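Local coordinates for protein GTPase HflX (Sulfolobus solfataricus P2, PDB 2QTH) that binds and hydrolyses GTP with magnesium as cofactor, associates with the 50S ribosomal subunit and may act in protein synthesis or ribosome biogenesis, at residues G183-T188 with D259-V264. Sequence-based numbering, arbitrary orientation.
Sequences GIVGYT and DALILV. With GDP (guanosine-5'-diphosphate), chain H.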
# COMPACT_ATOMS: atom_id res chain seq x y z
N GLY A 183 -3.44 -6.63 12.65
CA GLY A 183 -3.01 -5.93 11.45
C GLY A 183 -3.02 -6.76 10.21
O GLY A 183 -2.62 -7.94 10.24
N ILE A 184 -3.45 -6.16 9.09
CA ILE A 184 -3.60 -6.95 7.85
C ILE A 184 -2.40 -6.54 7.00
O ILE A 184 -2.27 -5.29 6.65
CB ILE A 184 -4.92 -6.59 7.06
CG1 ILE A 184 -6.22 -7.11 7.75
CG2 ILE A 184 -4.93 -7.29 5.70
CD1 ILE A 184 -6.34 -6.74 9.12
N VAL A 185 -1.57 -7.54 6.63
CA VAL A 185 -0.38 -7.27 5.84
C VAL A 185 -0.42 -8.16 4.62
O VAL A 185 -1.26 -9.04 4.48
CB VAL A 185 0.97 -7.49 6.67
CG1 VAL A 185 0.97 -6.57 7.84
CG2 VAL A 185 0.99 -8.99 7.15
N GLY A 186 0.51 -7.90 3.69
CA GLY A 186 0.52 -8.65 2.44
C GLY A 186 0.88 -7.75 1.26
O GLY A 186 0.75 -6.51 1.38
N TYR A 187 1.27 -8.36 0.15
CA TYR A 187 1.64 -7.59 -1.07
C TYR A 187 0.47 -6.91 -1.70
O TYR A 187 -0.65 -7.31 -1.50
CB TYR A 187 2.22 -8.50 -2.11
CG TYR A 187 3.74 -8.56 -1.93
CD1 TYR A 187 4.33 -9.57 -1.14
CD2 TYR A 187 4.56 -7.61 -2.53
CE1 TYR A 187 5.70 -9.64 -0.95
CE2 TYR A 187 5.95 -7.63 -2.29
CZ TYR A 187 6.48 -8.67 -1.56
OH TYR A 187 7.81 -8.69 -1.37
N THR A 188 0.75 -5.86 -2.46
CA THR A 188 -0.25 -5.12 -3.19
C THR A 188 -0.97 -6.14 -4.01
O THR A 188 -0.34 -7.08 -4.54
CB THR A 188 0.48 -4.13 -4.21
OG1 THR A 188 1.42 -3.38 -3.45
CG2 THR A 188 -0.51 -3.22 -5.05
N ASP A 259 -1.20 -6.64 18.02
CA ASP A 259 -1.05 -7.86 18.80
C ASP A 259 -0.87 -9.09 17.98
O ASP A 259 -0.25 -10.04 18.41
CB ASP A 259 -2.25 -8.01 19.73
CG ASP A 259 -2.38 -6.81 20.57
OD1 ASP A 259 -1.35 -6.50 21.22
OD2 ASP A 259 -3.44 -6.15 20.53
N ALA A 260 -1.42 -9.08 16.76
CA ALA A 260 -1.35 -10.24 15.87
C ALA A 260 -1.49 -9.71 14.43
O ALA A 260 -1.87 -8.54 14.23
CB ALA A 260 -2.46 -11.27 16.18
N LEU A 261 -1.19 -10.54 13.46
CA LEU A 261 -1.26 -10.13 12.04
C LEU A 261 -2.02 -11.15 11.21
O LEU A 261 -1.98 -12.36 11.46
CB LEU A 261 0.16 -9.96 11.43
CG LEU A 261 1.12 -8.94 12.07
CD1 LEU A 261 2.49 -8.95 11.38
CD2 LEU A 261 0.52 -7.55 12.12
N ILE A 262 -2.71 -10.65 10.20
CA ILE A 262 -3.28 -11.51 9.16
C ILE A 262 -2.41 -11.27 7.94
O ILE A 262 -2.33 -10.12 7.49
CB ILE A 262 -4.75 -11.09 8.81
CG1 ILE A 262 -5.68 -11.41 10.07
CG2 ILE A 262 -5.24 -11.79 7.42
CD1 ILE A 262 -7.17 -10.74 10.09
N LEU A 263 -1.80 -12.34 7.40
CA LEU A 263 -0.99 -12.21 6.18
C LEU A 263 -1.72 -12.76 4.99
O LEU A 263 -2.14 -13.96 4.94
CB LEU A 263 0.30 -13.03 6.33
CG LEU A 263 1.16 -13.16 5.09
CD1 LEU A 263 1.67 -11.82 4.59
CD2 LEU A 263 2.46 -14.17 5.39
N VAL A 264 -1.92 -11.87 4.04
CA VAL A 264 -2.79 -12.19 2.90
C VAL A 264 -1.89 -12.57 1.77
O VAL A 264 -0.89 -11.86 1.53
CB VAL A 264 -3.80 -11.05 2.46
CG1 VAL A 264 -4.86 -11.70 1.54
CG2 VAL A 264 -4.56 -10.42 3.68
PB GDP H . -4.78 -5.00 -1.94
O1B GDP H . -3.95 -4.07 -2.83
O2B GDP H . -3.84 -5.94 -1.22
O3B GDP H . -5.46 -4.17 -0.92
O3A GDP H . -5.89 -5.83 -2.68
PA GDP H . -7.53 -5.42 -2.75
O1A GDP H . -8.53 -5.88 -1.78
O2A GDP H . -7.64 -3.93 -3.03
O5' GDP H . -7.81 -6.41 -3.99
C5' GDP H . -6.90 -6.46 -5.09
C4' GDP H . -7.78 -6.67 -6.33
O4' GDP H . -8.16 -8.06 -6.30
C3' GDP H . -9.08 -5.90 -6.32
O3' GDP H . -9.50 -5.86 -7.69
C2' GDP H . -10.02 -6.80 -5.57
O2' GDP H . -11.36 -6.67 -6.04
C1' GDP H . -9.53 -8.20 -5.94
N9 GDP H . -9.76 -9.22 -4.87
C8 GDP H . -9.62 -9.13 -3.52
N7 GDP H . -9.95 -10.30 -2.86
C5 GDP H . -10.34 -11.17 -3.85
C6 GDP H . -10.83 -12.57 -3.94
O6 GDP H . -10.96 -13.22 -2.92
N1 GDP H . -11.11 -13.13 -5.15
C2 GDP H . -10.98 -12.44 -6.28
N2 GDP H . -11.32 -13.09 -7.44
N3 GDP H . -10.53 -11.13 -6.31
C4 GDP H . -10.22 -10.46 -5.16
O HOH W 1 1.26 -11.34 0.23
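Ile184 and Val264 meet through their methyl groups, CG2 of Ile184 lying 3.7 Å from CG2 of Val264, on one face of the central sheet of a P-loop GTPase domain. Strands 181-186 and 260-266 are parallel neighbours here, the first running into the loop that receives the nucleotide phosphates. On the same face Ile184 and Ile262 extend side by side, their CD1 atoms 4.2 Å apart; helix 192-200, which follows the P-loop, packs over this face, with Leu195 against both isoleucines. Branched aliphatic residues suit such a layer, being compatible with extended backbone and presenting a hydrocarbon surface to the helix.

The other face carries Val185, Leu261 and Leu263. Leu263 turns its CG away from the backbone N (chi1 172°), and its second torsion brings CD1 across Val185, whose CG2 it meets at 3.9 Å, roughly at a right angle. Leu261 lays CD2 over Gly183, 3.9 Å from that residue's CA, where the methyl leaves little room beyond the glycine's own hydrogen. Gly186, the first P-loop residue, is also suited to its place: with phi at 141°, a CB would press against the carbonyls of Val185 and Val264.

Between the faces runs a ladder of four backbone hydrogen bonds. Gly183 and Val185 each donate and accept, pairing with Ala260, Ile262 and Val264 as parallel geometry requires; the straightest bond joins Val185 N to Ile262 O at 2.8 Å. Beyond Gly186 the chain turns toward the GDP, and direct pairing gives way to a water bridge. This water accepts from Tyr187 N at 3.0 Å and donates to Val264 O at 2.6 Å.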